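Local coordinates for inclusion membrane protein A (Chlamydia trachomatis, PDB 6E7E), which probably mediates the homotypic fusion of chlamydial inclusions as a SNARE-like protein of the inclusion membrane, represented here by its soluble helical domain, at residues A[17-21]-A[97-101]; A[2-8]-A[82-87]; A[106-110]-A[130-134]; A[31-35]-A[111-115]. The protein carries 2 engineered substitutions. One frame throughout, in Å; residues are numbered along the deposited sequence.

Contact 1. Residues A[17-21]-A[97-101]; sequences SLKEI and VASLR
I21 drives its CD1 methyl into the face of helix 97-101, and this tip gathers the most partners in the contact. The methyl lies 3.7 Å from V97 O and also touches V97 CG1, L100 CB and R101 CG, while I21 itself crosses the side chains of L100 and R101 at about a right angle. With CG1 of I21 anti to its carbonyl carbon, the longer branch, ending in CD1, is the one that reaches V97, L100 and R101. V97 divides its two methyls: CG1 rests 3.6 Å from S17 CB, and CG2 meets L18 CG at 3.9 Å. F60 and L145 cover the same inner side, F60 against I21 and L100, L145 against L18 and L100.

Toward solvent, where E20 is exposed and S17 and R101 partly so, the contact is polar. The extended chain of R101 brings NH2 to two acceptors, S17 OG at 3.0 Å and E20 OE1 at 2.9 Å. The bond to E20 is fairly straight (161° at the hydrogen) and lies in the guanidinium plane, yet it reaches OE1 from above the carboxylate, whose plane stands 86° from that of R101. NH2 and, weakly, NH1 both turn to OE1, the one E20 oxygen in the bridge to R101.

The segment axes run 10.3 Å apart at 25°, nearly parallel, and an apolar seam edged by an inter-helix salt bridge is characteristic of a long helical bundle.

Contact 2. Residues A[2-8]-A[82-87]; sequences TANLHLY and RKLFSQ
Q87 OE1 accepts the backbone N-H of T2 at 2.9 Å, an almost straight bond (174° at the hydrogen) whose donor is tilted out of the amide's carbonyl plane. CG of Q87 stands between its own backbone N and carbonyl carbon (chi1 76°), and from there the extended chain reaches back to the N-terminal residues. The side chains of T2 and Q87 run at a slant to one another, with T2 OG1 beside the same amide.

L7 divides its methyls between F85 of the turn and Q87 at the start of helix 87-107. CD1 lies 3.5 Å from F85 O, and CD2 packs 3.7 Å from Q87 CB. The F85 ring comes to the backbone of Y8, its CE2 3.9 Å from Y8 CA, and this same CE2 lies near the plane of the Y8 ring, at its edge. N4 is turned differently: its amide plane makes 57° with the F85 ring, and OD1 lies 3.7 Å from F85 CB. A water accepts from N4 ND2 at 2.9 Å and gives a weak bond to R82 O, bridging the two segments. The guanidinium of R82 is engaged by S77, while I90 lies against both L7 and F85.

With T2-Q87 the one direct hydrogen bond and the water adding a weak link, the join between the start of helix 4-38 and the turn before helix 87-107 probably rests mainly on the packing of L7, Y8 and F85.

Contact 3. Residues A[106-110]-A[130-134]; sequences FLTPL and ELKTI
The backbones come closest at L107 and I134, whose CA atoms are 7.2 Å apart, with helix 125-165 running through the second segment. No hydrogen bond spans the two segments, and every close approach is between side chains.

L110 has the most partners, touching E130, L131 and I134. Its CD1 meets CD1 of I134 at 3.5 Å, the two residues reaching toward each other tip to tip. The same methyl lies 3.9 Å from L131 CD2, so it touches two residues about one turn apart on the helix. The other methyl, CD2, lies 3.6 Å from E130 OE1. E130 crosses L110 at about a right angle, its extended chain lying across both methyls, and the approach is a van der Waals one to an apolar partner.

L107 works deeper. With CG anti to the backbone N (chi1 -172°), it directs CD1 to L131 CD2 at 3.7 Å, and these two leucines cross nearly perpendicularly. CD1 also touches CG2 of I134 at 4.2 Å, so I134 uses both of its branches: CG2 for L107, CD1 for L110. F106 contributes its CB, 4.0 Å from I134 CD1, while the end of its side chain leads away from the other segment.

Behind this layer, L107 and L131 both touch F53 of helix 44-57 and F32 of helix 4-38. L28 of helix 4-38 adds to L107 and L46 of helix 44-57 to L131, so the pair of leucines sits where four helices converge, whereas E130 and F106 lie toward the periphery.

Contact 4. Residues A[31-35]-A[111-115]; sequences EFLHL and AEEVR
The CB methyl of A111 is the apolar centre, with L35 and F32 converging on it from helix 4-38. L35 CD2 lies 4.1 Å from that methyl, and F32 brings the CZ atom of its ring to the same distance. The other L35 methyl, CD1, packs against V114 CG1 and, 3.8 Å away, against R115 CG. It also lies over one face of the R115 guanidinium, giving that flat group an apolar underlay.

Farther out, E31 stretches across A111. Its CG is anti to the backbone N (chi1 -169°), which carries CD to 3.4 Å from A111 CB. Two waters accept from A111 N and E112 N; the first lies 3.0 Å from E31 OE1 and the second 2.9 Å from E31 OE2, and each may donate there. They probably tie the first turn of helix 110-119 to E31 without a direct hydrogen bond. R115 NE forms a salt bridge with E38, whereas the link from E31 OE2 to R115 NH1 is long and its geometry less certain.

The segment axes are 10.8 Å apart at 23°. Inward, F32 stacks on F53 of helix 44-57, while V114 meets L46 of that helix and A127 of helix 125-165.

Overall arrangement
Contacts 1, 2 and 4 all use helix 4-38, taken near its middle, its start and its later part; contact 3 instead joins the junction of helices 87-107 and 110-119 to helix 125-165. Contact 1 is the most central, its centre about 7 Å from the centre of the chain, whereas contacts 2 and 4 lie toward opposite ends, their centres about 41 Å apart. Contacts 3 and 4 touch through F32 and form one apolar cluster. All four combine buried and exposed residues, but their polar margins differ: direct salt bridge in contact 1, hydrogen bond and water in contact 2, two waters and a long, uncertain ion pair in contact 4, and no cross-segment hydrogen bond in contact 3.

Contact 1. Residues A[17-21]-A[97-101]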
loop_
_atom_site.group_PDB
_atom_site.type_symbol
_atom_site.label_atom_id
_atom_site.label_comp_id
_atom_site.label_asym_id
_atom_site.label_seq_id
_atom_site.Cartn_x
_atom_site.Cartn_y
_atom_site.Cartn_z
ATOM N N SER A 17 -8.609 -5.836 -2.087
ATOM C CA SER A 17 -7.660 -5.274 -3.078
ATOM C C SER A 17 -6.357 -4.867 -2.404
ATOM O O SER A 17 -5.286 -5.126 -2.969
ATOM C CB SER A 17 -8.287 -4.131 -3.802
ATOM O OG SER A 17 -9.331 -4.606 -4.609
ATOM N N LEU A 18 -6.416 -4.231 -1.251
ATOM C CA LEU A 18 -5.193 -3.843 -0.533
ATOM C C LEU A 18 -4.350 -5.074 -0.222
ATOM O O LEU A 18 -3.113 -4.974 -0.277
ATOM C CB LEU A 18 -5.524 -3.101 0.754
ATOM C CG LEU A 18 -5.974 -1.668 0.550
ATOM C CD1 LEU A 18 -6.636 -1.190 1.829
ATOM C CD2 LEU A 18 -4.805 -0.786 0.153
ATOM N N LYS A 19 -4.959 -6.195 0.146
ATOM C CA LYS A 19 -4.195 -7.407 0.451
ATOM C C LYS A 19 -3.544 -7.934 -0.828
ATOM O O LYS A 19 -2.412 -8.436 -0.765
ATOM C CB LYS A 19 -5.094 -8.458 1.085
ATOM C CG LYS A 19 -5.496 -8.105 2.509
ATOM C CD LYS A 19 -6.437 -9.112 3.114
ATOM C CE LYS A 19 -6.746 -8.794 4.550
ATOM N NZ LYS A 19 -7.628 -9.812 5.159
ATOM N N GLU A 20 -4.209 -7.834 -1.969
ATOM C CA GLU A 20 -3.563 -8.221 -3.241
ATOM C C GLU A 20 -2.397 -7.291 -3.556
ATOM O O GLU A 20 -1.324 -7.745 -3.984
ATOM C CB GLU A 20 -4.571 -8.178 -4.380
ATOM C CG GLU A 20 -5.681 -9.190 -4.239
ATOM C CD GLU A 20 -6.493 -9.364 -5.489
ATOM O OE1 GLU A 20 -6.424 -8.486 -6.364
ATOM O OE2 GLU A 20 -7.128 -10.413 -5.608
ATOM N N ILE A 21 -2.601 -6.001 -3.372
ATOM C CA ILE A 21 -1.557 -4.985 -3.599
ATOM C C ILE A 21 -0.386 -5.286 -2.678
ATOM O O ILE A 21 0.767 -5.245 -3.109
ATOM C CB ILE A 21 -2.142 -3.583 -3.400
ATOM C CG1 ILE A 21 -3.072 -3.198 -4.546
ATOM C CG2 ILE A 21 -1.042 -2.562 -3.195
ATOM C CD1 ILE A 21 -3.988 -2.034 -4.185
ATOM N N VAL A 97 -6.442 2.825 -3.828
ATOM C CA VAL A 97 -6.329 1.433 -4.308
ATOM C C VAL A 97 -6.120 1.432 -5.821
ATOM O O VAL A 97 -5.233 0.723 -6.329
ATOM C CB VAL A 97 -7.562 0.630 -3.883
ATOM C CG1 VAL A 97 -7.647 -0.678 -4.639
ATOM C CG2 VAL A 97 -7.557 0.381 -2.388
ATOM N N ALA A 98 -6.909 2.202 -6.550
ATOM C CA ALA A 98 -6.787 2.220 -8.022
ATOM C C ALA A 98 -5.406 2.730 -8.429
ATOM O O ALA A 98 -4.803 2.182 -9.366
ATOM C CB ALA A 98 -7.874 3.057 -8.615
ATOM N N SER A 99 -4.931 3.767 -7.778
ATOM C CA SER A 99 -3.624 4.343 -8.126
ATOM C C SER A 99 -2.514 3.350 -7.832
ATOM O O SER A 99 -1.585 3.197 -8.652
ATOM C CB SER A 99 -3.435 5.613 -7.406
ATOM O OG SER A 99 -2.218 6.192 -7.807
ATOM N N LEU A 100 -2.560 2.673 -6.704
ATOM C CA LEU A 100 -1.534 1.664 -6.372
ATOM C C LEU A 100 -1.549 0.527 -7.392
ATOM O O LEU A 100 -0.477 0.062 -7.774
ATOM C CB LEU A 100 -1.759 1.167 -4.943
ATOM C CG LEU A 100 -1.393 2.176 -3.867
ATOM C CD1 LEU A 100 -1.999 1.762 -2.528
ATOM C CD2 LEU A 100 0.113 2.346 -3.738
ATOM N N ARG A 101 -2.732 0.091 -7.797
ATOM C CA ARG A 101 -2.800 -0.985 -8.793
ATOM C C ARG A 101 -2.136 -0.511 -10.079
ATOM O O ARG A 101 -1.453 -1.317 -10.725
ATOM C CB ARG A 101 -4.254 -1.357 -9.039
ATOM C CG ARG A 101 -4.865 -2.336 -8.058
ATOM C CD ARG A 101 -6.109 -2.983 -8.627
ATOM N NE ARG A 101 -6.849 -3.809 -7.675
ATOM C CZ ARG A 101 -6.540 -5.064 -7.335
ATOM N NH1 ARG A 101 -5.467 -5.654 -7.834
ATOM N NH2 ARG A 101 -7.332 -5.736 -6.523
#

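Contact 2. Residues A[2-8]-A[82-87]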
loop_
_atom_site.group_PDB
_atom_site.type_symbol
_atom_site.label_atom_id
_atom_site.label_comp_id
_atom_site.label_asym_id
_atom_site.label_seq_id
_atom_site.Cartn_x
_atom_site.Cartn_y
_atom_site.Cartn_z
ATOM N N THR A 2 -24.926 7.064 3.101
ATOM C CA THR A 2 -24.863 5.658 2.668
ATOM C C THR A 2 -25.046 4.756 3.892
ATOM O O THR A 2 -24.407 5.004 4.939
ATOM C CB THR A 2 -23.559 5.385 1.926
ATOM O OG1 THR A 2 -23.407 6.291 0.829
ATOM C CG2 THR A 2 -23.553 3.962 1.444
ATOM N N ALA A 3 -25.882 3.731 3.780
ATOM C CA ALA A 3 -26.095 2.724 4.840
ATOM C C ALA A 3 -24.757 2.079 5.197
ATOM O O ALA A 3 -23.923 1.757 4.304
ATOM C CB ALA A 3 -27.111 1.702 4.393
ATOM N N ASN A 4 -24.589 1.778 6.464
ATOM C CA ASN A 4 -23.331 1.196 6.940
ATOM C C ASN A 4 -23.118 -0.180 6.338
ATOM O O ASN A 4 -21.965 -0.499 6.109
ATOM C CB ASN A 4 -23.235 1.164 8.465
ATOM C CG ASN A 4 -22.978 2.538 9.024
ATOM O OD1 ASN A 4 -22.122 3.271 8.525
ATOM N ND2 ASN A 4 -23.699 2.888 10.069
ATOM N N LEU A 5 -24.151 -0.948 6.047
ATOM C CA LEU A 5 -23.924 -2.282 5.457
ATOM C C LEU A 5 -23.253 -2.103 4.088
ATOM O O LEU A 5 -22.350 -2.864 3.737
ATOM C CB LEU A 5 -25.238 -3.029 5.329
ATOM C CG LEU A 5 -25.120 -4.393 4.665
ATOM C CD1 LEU A 5 -24.109 -5.291 5.357
ATOM C CD2 LEU A 5 -26.465 -5.077 4.638
ATOM N N HIS A 6 -23.679 -1.114 3.308
ATOM C CA HIS A 6 -23.087 -0.855 1.974
ATOM C C HIS A 6 -21.665 -0.342 2.112
ATOM O O HIS A 6 -20.796 -0.736 1.313
ATOM C CB HIS A 6 -23.944 0.089 1.134
ATOM C CG HIS A 6 -25.174 -0.578 0.641
ATOM N ND1 HIS A 6 -25.278 -1.077 -0.646
ATOM C CD2 HIS A 6 -26.326 -0.875 1.274
ATOM C CE1 HIS A 6 -26.455 -1.655 -0.786
ATOM N NE2 HIS A 6 -27.123 -1.537 0.381
ATOM N N LEU A 7 -21.408 0.494 3.082
ATOM C CA LEU A 7 -20.027 0.953 3.309
ATOM C C LEU A 7 -19.161 -0.211 3.771
ATOM O O LEU A 7 -17.990 -0.278 3.357
ATOM C CB LEU A 7 -20.014 2.090 4.326
ATOM C CG LEU A 7 -20.683 3.374 3.849
ATOM C CD1 LEU A 7 -20.621 4.436 4.913
ATOM C CD2 LEU A 7 -20.036 3.901 2.575
ATOM N N TYR A 8 -19.696 -1.124 4.583
ATOM C CA TYR A 8 -18.953 -2.352 4.953
ATOM C C TYR A 8 -18.599 -3.153 3.699
ATOM O O TYR A 8 -17.455 -3.603 3.558
ATOM C CB TYR A 8 -19.772 -3.168 5.950
ATOM C CG TYR A 8 -19.285 -4.572 6.149
ATOM C CD1 TYR A 8 -18.181 -4.841 6.938
ATOM C CD2 TYR A 8 -19.867 -5.624 5.468
ATOM C CE1 TYR A 8 -17.699 -6.133 7.088
ATOM C CE2 TYR A 8 -19.389 -6.914 5.603
ATOM C CZ TYR A 8 -18.298 -7.175 6.412
ATOM O OH TYR A 8 -17.819 -8.442 6.570
ATOM N N ARG A 82 -19.654 2.135 14.521
ATOM C CA ARG A 82 -20.008 2.229 13.094
ATOM C C ARG A 82 -19.954 3.669 12.580
ATOM O O ARG A 82 -19.899 3.839 11.352
ATOM C CB ARG A 82 -21.372 1.593 12.829
ATOM C CG ARG A 82 -21.345 0.074 12.941
ATOM C CD ARG A 82 -22.593 -0.560 12.413
ATOM N NE ARG A 82 -23.795 -0.152 13.100
ATOM C CZ ARG A 82 -24.310 -0.758 14.166
ATOM N NH1 ARG A 82 -23.736 -1.826 14.699
ATOM N NH2 ARG A 82 -25.462 -0.336 14.636
ATOM N N LYS A 83 -19.857 4.680 13.435
ATOM C CA LYS A 83 -19.605 6.047 12.929
ATOM C C LYS A 83 -18.258 6.122 12.200
ATOM O O LYS A 83 -18.066 7.046 11.424
ATOM C CB LYS A 83 -19.693 7.059 14.057
ATOM C CG LYS A 83 -21.070 7.117 14.686
ATOM C CD LYS A 83 -21.187 8.113 15.790
ATOM C CE LYS A 83 -22.527 8.023 16.494
ATOM N NZ LYS A 83 -22.621 8.984 17.619
ATOM N N LEU A 84 -17.332 5.219 12.484
ATOM C CA LEU A 84 -16.005 5.243 11.819
ATOM C C LEU A 84 -16.092 4.750 10.379
ATOM O O LEU A 84 -15.102 4.912 9.652
ATOM C CB LEU A 84 -15.001 4.448 12.637
ATOM C CG LEU A 84 -14.713 5.052 14.009
ATOM C CD1 LEU A 84 -13.754 4.195 14.800
ATOM C CD2 LEU A 84 -14.173 6.478 13.935
ATOM N N PHE A 85 -17.214 4.187 9.958
ATOM C CA PHE A 85 -17.457 3.901 8.522
ATOM C C PHE A 85 -17.852 5.216 7.851
ATOM O O PHE A 85 -19.030 5.541 7.872
ATOM C CB PHE A 85 -18.505 2.810 8.313
ATOM C CG PHE A 85 -17.996 1.433 8.624
ATOM C CD1 PHE A 85 -17.887 0.956 9.918
ATOM C CD2 PHE A 85 -17.555 0.612 7.598
ATOM C CE1 PHE A 85 -17.399 -0.321 10.172
ATOM C CE2 PHE A 85 -17.049 -0.651 7.858
ATOM C CZ PHE A 85 -16.968 -1.116 9.143
ATOM N N SER A 86 -16.877 5.970 7.359
ATOM C CA SER A 86 -17.051 7.311 6.759
ATOM C C SER A 86 -17.169 7.147 5.244
ATOM O O SER A 86 -16.217 6.605 4.641
ATOM C CB SER A 86 -15.869 8.203 7.045
ATOM O OG SER A 86 -15.790 9.251 6.072
ATOM N N GLN A 87 -18.276 7.560 4.628
ATOM C CA GLN A 87 -18.419 7.370 3.157
ATOM C C GLN A 87 -17.330 8.194 2.456
ATOM O O GLN A 87 -16.782 7.707 1.484
ATOM C CB GLN A 87 -19.840 7.602 2.650
ATOM C CG GLN A 87 -20.234 9.054 2.571
ATOM C CD GLN A 87 -21.718 9.165 2.331
ATOM O OE1 GLN A 87 -22.531 8.758 3.169
ATOM N NE2 GLN A 87 -22.075 9.699 1.173
HETATM O O HOH W 1 -22.831 5.467 11.072
#

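Contact 3. Residues A[106-110]-A[130-134]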
loop_
_atom_site.group_PDB
_atom_site.type_symbol
_atom_site.label_atom_id
_atom_site.label_comp_id
_atom_site.label_asym_id
_atom_site.label_seq_id
_atom_site.Cartn_x
_atom_site.Cartn_y
_atom_site.Cartn_z
ATOM N N PHE A 106 2.601 -0.557 -14.059
ATOM C CA PHE A 106 3.757 0.059 -14.749
ATOM C C PHE A 106 5.074 -0.532 -14.278
ATOM O O PHE A 106 6.033 -0.650 -15.038
ATOM C CB PHE A 106 3.907 1.545 -14.422
ATOM C CG PHE A 106 2.691 2.413 -14.621
ATOM C CD1 PHE A 106 1.839 2.183 -15.689
ATOM C CD2 PHE A 106 2.412 3.480 -13.767
ATOM C CE1 PHE A 106 0.728 2.988 -15.900
ATOM C CE2 PHE A 106 1.297 4.281 -13.973
ATOM C CZ PHE A 106 0.454 4.031 -15.039
ATOM N N LEU A 107 5.174 -0.852 -13.001
ATOM C CA LEU A 107 6.453 -1.304 -12.430
ATOM C C LEU A 107 6.727 -2.753 -12.812
ATOM O O LEU A 107 7.897 -3.121 -12.872
ATOM C CB LEU A 107 6.371 -1.144 -10.919
ATOM C CG LEU A 107 7.659 -1.386 -10.145
ATOM C CD1 LEU A 107 8.790 -0.476 -10.613
ATOM C CD2 LEU A 107 7.399 -1.159 -8.668
ATOM N N THR A 108 5.691 -3.557 -12.994
ATOM C CA THR A 108 5.861 -5.025 -13.097
ATOM C C THR A 108 6.920 -5.446 -14.108
ATOM O O THR A 108 7.735 -6.291 -13.769
ATOM C CB THR A 108 4.510 -5.674 -13.368
ATOM O OG1 THR A 108 3.693 -5.571 -12.203
ATOM C CG2 THR A 108 4.632 -7.145 -13.663
ATOM N N PRO A 109 6.965 -4.902 -15.336
ATOM C CA PRO A 109 7.954 -5.414 -16.285
ATOM C C PRO A 109 9.356 -4.827 -16.130
ATOM O O PRO A 109 10.250 -5.252 -16.856
ATOM C CB PRO A 109 7.406 -5.005 -17.649
ATOM C CG PRO A 109 6.323 -4.028 -17.418
ATOM C CD PRO A 109 5.991 -3.998 -15.948
ATOM N N LEU A 110 9.543 -3.824 -15.301
ATOM C CA LEU A 110 10.770 -3.012 -15.450
ATOM C C LEU A 110 12.046 -3.687 -14.951
ATOM O O LEU A 110 13.077 -3.490 -15.589
ATOM C CB LEU A 110 10.550 -1.668 -14.765
ATOM C CG LEU A 110 9.449 -0.822 -15.416
ATOM C CD1 LEU A 110 9.390 0.520 -14.713
ATOM C CD2 LEU A 110 9.562 -0.659 -16.927
ATOM N N GLU A 130 12.630 6.223 -15.428
ATOM C CA GLU A 130 11.261 5.738 -15.221
ATOM C C GLU A 130 11.132 5.172 -13.809
ATOM O O GLU A 130 10.110 5.423 -13.134
ATOM C CB GLU A 130 10.916 4.699 -16.268
ATOM C CG GLU A 130 9.493 4.240 -16.151
ATOM C CD GLU A 130 9.026 3.314 -17.252
ATOM O OE1 GLU A 130 9.882 2.803 -17.988
ATOM O OE2 GLU A 130 7.801 3.122 -17.383
ATOM N N LEU A 131 12.108 4.423 -13.358
ATOM C CA LEU A 131 12.074 3.827 -12.020
ATOM C C LEU A 131 12.036 4.920 -10.960
ATOM O O LEU A 131 11.278 4.800 -9.986
ATOM C CB LEU A 131 13.254 2.888 -11.816
ATOM C CG LEU A 131 13.118 1.560 -12.537
ATOM C CD1 LEU A 131 14.460 0.837 -12.513
ATOM C CD2 LEU A 131 12.041 0.704 -11.903
ATOM N N LYS A 132 12.836 5.961 -11.107
ATOM C CA LYS A 132 12.827 7.041 -10.117
ATOM C C LYS A 132 11.457 7.716 -10.087
ATOM O O LYS A 132 10.964 8.091 -8.999
ATOM C CB LYS A 132 13.880 8.084 -10.426
ATOM C CG LYS A 132 15.306 7.637 -10.192
ATOM C CD LYS A 132 16.280 8.670 -10.652
ATOM C CE LYS A 132 17.720 8.240 -10.500
ATOM N NZ LYS A 132 18.624 9.152 -11.244
ATOM N N THR A 133 10.832 7.864 -11.248
ATOM C CA THR A 133 9.513 8.529 -11.327
ATOM C C THR A 133 8.463 7.659 -10.633
ATOM O O THR A 133 7.618 8.201 -9.873
ATOM C CB THR A 133 9.207 8.816 -12.800
ATOM O OG1 THR A 133 10.246 9.621 -13.364
ATOM C CG2 THR A 133 7.878 9.507 -12.981
ATOM N N ILE A 134 8.455 6.374 -10.892
ATOM C CA ILE A 134 7.500 5.465 -10.223
ATOM C C ILE A 134 7.776 5.423 -8.724
ATOM O O ILE A 134 6.830 5.439 -7.931
ATOM C CB ILE A 134 7.542 4.065 -10.848
ATOM C CG1 ILE A 134 7.071 4.132 -12.296
ATOM C CG2 ILE A 134 6.713 3.101 -10.015
ATOM C CD1 ILE A 134 7.414 2.899 -13.069
#

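Contact 4. Residues A[31-35]-A[111-115]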
loop_
_atom_site.group_PDB
_atom_site.type_symbol
_atom_site.label_atom_id
_atom_site.label_comp_id
_atom_site.label_asym_id
_atom_site.label_seq_id
_atom_site.Cartn_x
_atom_site.Cartn_y
_atom_site.Cartn_z
ATOM N N GLU A 31 12.131 -8.451 -5.847
ATOM C CA GLU A 31 12.738 -8.326 -7.183
ATOM C C GLU A 31 13.740 -7.167 -7.200
ATOM O O GLU A 31 14.828 -7.302 -7.771
ATOM C CB GLU A 31 11.649 -8.112 -8.219
ATOM C CG GLU A 31 12.125 -8.239 -9.635
ATOM C CD GLU A 31 11.025 -8.181 -10.693
ATOM O OE1 GLU A 31 10.004 -7.490 -10.454
ATOM O OE2 GLU A 31 11.189 -8.778 -11.785
ATOM N N PHE A 32 13.392 -6.038 -6.593
ATOM C CA PHE A 32 14.305 -4.871 -6.580
ATOM C C PHE A 32 15.452 -5.081 -5.600
ATOM O O PHE A 32 16.528 -4.555 -5.882
ATOM C CB PHE A 32 13.531 -3.568 -6.368
ATOM C CG PHE A 32 12.872 -3.149 -7.659
ATOM C CD1 PHE A 32 13.637 -2.590 -8.670
ATOM C CD2 PHE A 32 11.542 -3.401 -7.916
ATOM C CE1 PHE A 32 13.089 -2.297 -9.905
ATOM C CE2 PHE A 32 10.998 -3.117 -9.153
ATOM C CZ PHE A 32 11.775 -2.577 -10.137
ATOM N N LEU A 33 15.288 -5.872 -4.552
ATOM C CA LEU A 33 16.449 -6.241 -3.721
ATOM C C LEU A 33 17.444 -7.027 -4.574
ATOM O O LEU A 33 18.638 -6.742 -4.582
ATOM C CB LEU A 33 16.009 -7.075 -2.527
ATOM C CG LEU A 33 17.143 -7.522 -1.617
ATOM C CD1 LEU A 33 17.873 -6.326 -1.025
ATOM C CD2 LEU A 33 16.562 -8.377 -0.509
ATOM N N HIS A 34 16.958 -8.026 -5.290
ATOM C CA HIS A 34 17.822 -8.783 -6.223
ATOM C C HIS A 34 18.518 -7.824 -7.189
ATOM O O HIS A 34 19.722 -7.900 -7.361
ATOM C CB HIS A 34 17.008 -9.814 -6.994
ATOM C CG HIS A 34 16.804 -11.118 -6.301
ATOM N ND1 HIS A 34 15.796 -11.483 -5.420
ATOM C CD2 HIS A 34 17.558 -12.222 -6.460
ATOM C CE1 HIS A 34 15.977 -12.766 -5.110
ATOM N NE2 HIS A 34 17.052 -13.212 -5.709
ATOM N N LEU A 35 17.753 -6.970 -7.847
ATOM C CA LEU A 35 18.295 -6.076 -8.886
ATOM C C LEU A 35 19.363 -5.173 -8.274
ATOM O O LEU A 35 20.389 -4.912 -8.903
ATOM C CB LEU A 35 17.163 -5.279 -9.532
ATOM C CG LEU A 35 17.476 -4.677 -10.893
ATOM C CD1 LEU A 35 17.543 -5.762 -11.949
ATOM C CD2 LEU A 35 16.399 -3.652 -11.252
ATOM N N ALA A 111 12.027 -4.510 -13.923
ATOM C CA ALA A 111 13.272 -5.152 -13.474
ATOM C C ALA A 111 13.783 -6.083 -14.580
ATOM O O ALA A 111 14.980 -6.093 -14.888
ATOM C CB ALA A 111 13.056 -5.906 -12.186
ATOM N N GLU A 112 12.962 -6.983 -15.071
ATOM C CA GLU A 112 13.421 -7.876 -16.167
ATOM C C GLU A 112 13.669 -7.040 -17.426
ATOM O O GLU A 112 14.579 -7.391 -18.187
ATOM C CB GLU A 112 12.395 -8.978 -16.443
ATOM C CG GLU A 112 12.202 -9.950 -15.289
ATOM C CD GLU A 112 13.399 -10.860 -15.090
ATOM O OE1 GLU A 112 13.978 -11.313 -16.100
ATOM O OE2 GLU A 112 13.761 -11.122 -13.924
ATOM N N GLU A 113 13.093 -5.941 -17.727
ATOM C CA GLU A 113 13.481 -5.118 -18.881
ATOM C C GLU A 113 14.891 -4.564 -18.668
ATOM O O GLU A 113 15.688 -4.568 -19.608
ATOM C CB GLU A 113 12.460 -4.043 -19.189
ATOM C CG GLU A 113 12.842 -3.181 -20.377
ATOM C CD GLU A 113 12.979 -3.850 -21.736
ATOM O OE1 GLU A 113 12.673 -5.060 -21.858
ATOM O OE2 GLU A 113 13.359 -3.140 -22.688
ATOM N N VAL A 114 15.231 -4.093 -17.478
ATOM C CA VAL A 114 16.602 -3.633 -17.189
ATOM C C VAL A 114 17.577 -4.776 -17.410
ATOM O O VAL A 114 18.636 -4.563 -18.009
ATOM C CB VAL A 114 16.688 -3.131 -15.747
ATOM C CG1 VAL A 114 18.108 -3.074 -15.245
ATOM C CG2 VAL A 114 16.006 -1.791 -15.614
ATOM N N ARG A 115 17.254 -5.961 -16.907
ATOM C CA ARG A 115 18.182 -7.112 -17.095
ATOM C C ARG A 115 18.373 -7.406 -18.593
ATOM O O ARG A 115 19.514 -7.637 -19.010
ATOM C CB ARG A 115 17.711 -8.350 -16.339
ATOM C CG ARG A 115 17.746 -8.173 -14.826
ATOM C CD ARG A 115 17.201 -9.458 -14.253
ATOM N NE ARG A 115 17.185 -9.409 -12.812
ATOM C CZ ARG A 115 16.123 -9.539 -12.050
ATOM N NH1 ARG A 115 14.926 -9.724 -12.579
ATOM N NH2 ARG A 115 16.254 -9.403 -10.743
HETATM O O HOH W 2 9.890 -4.976 -12.032
HETATM O O HOH W 3 10.191 -7.570 -14.174
#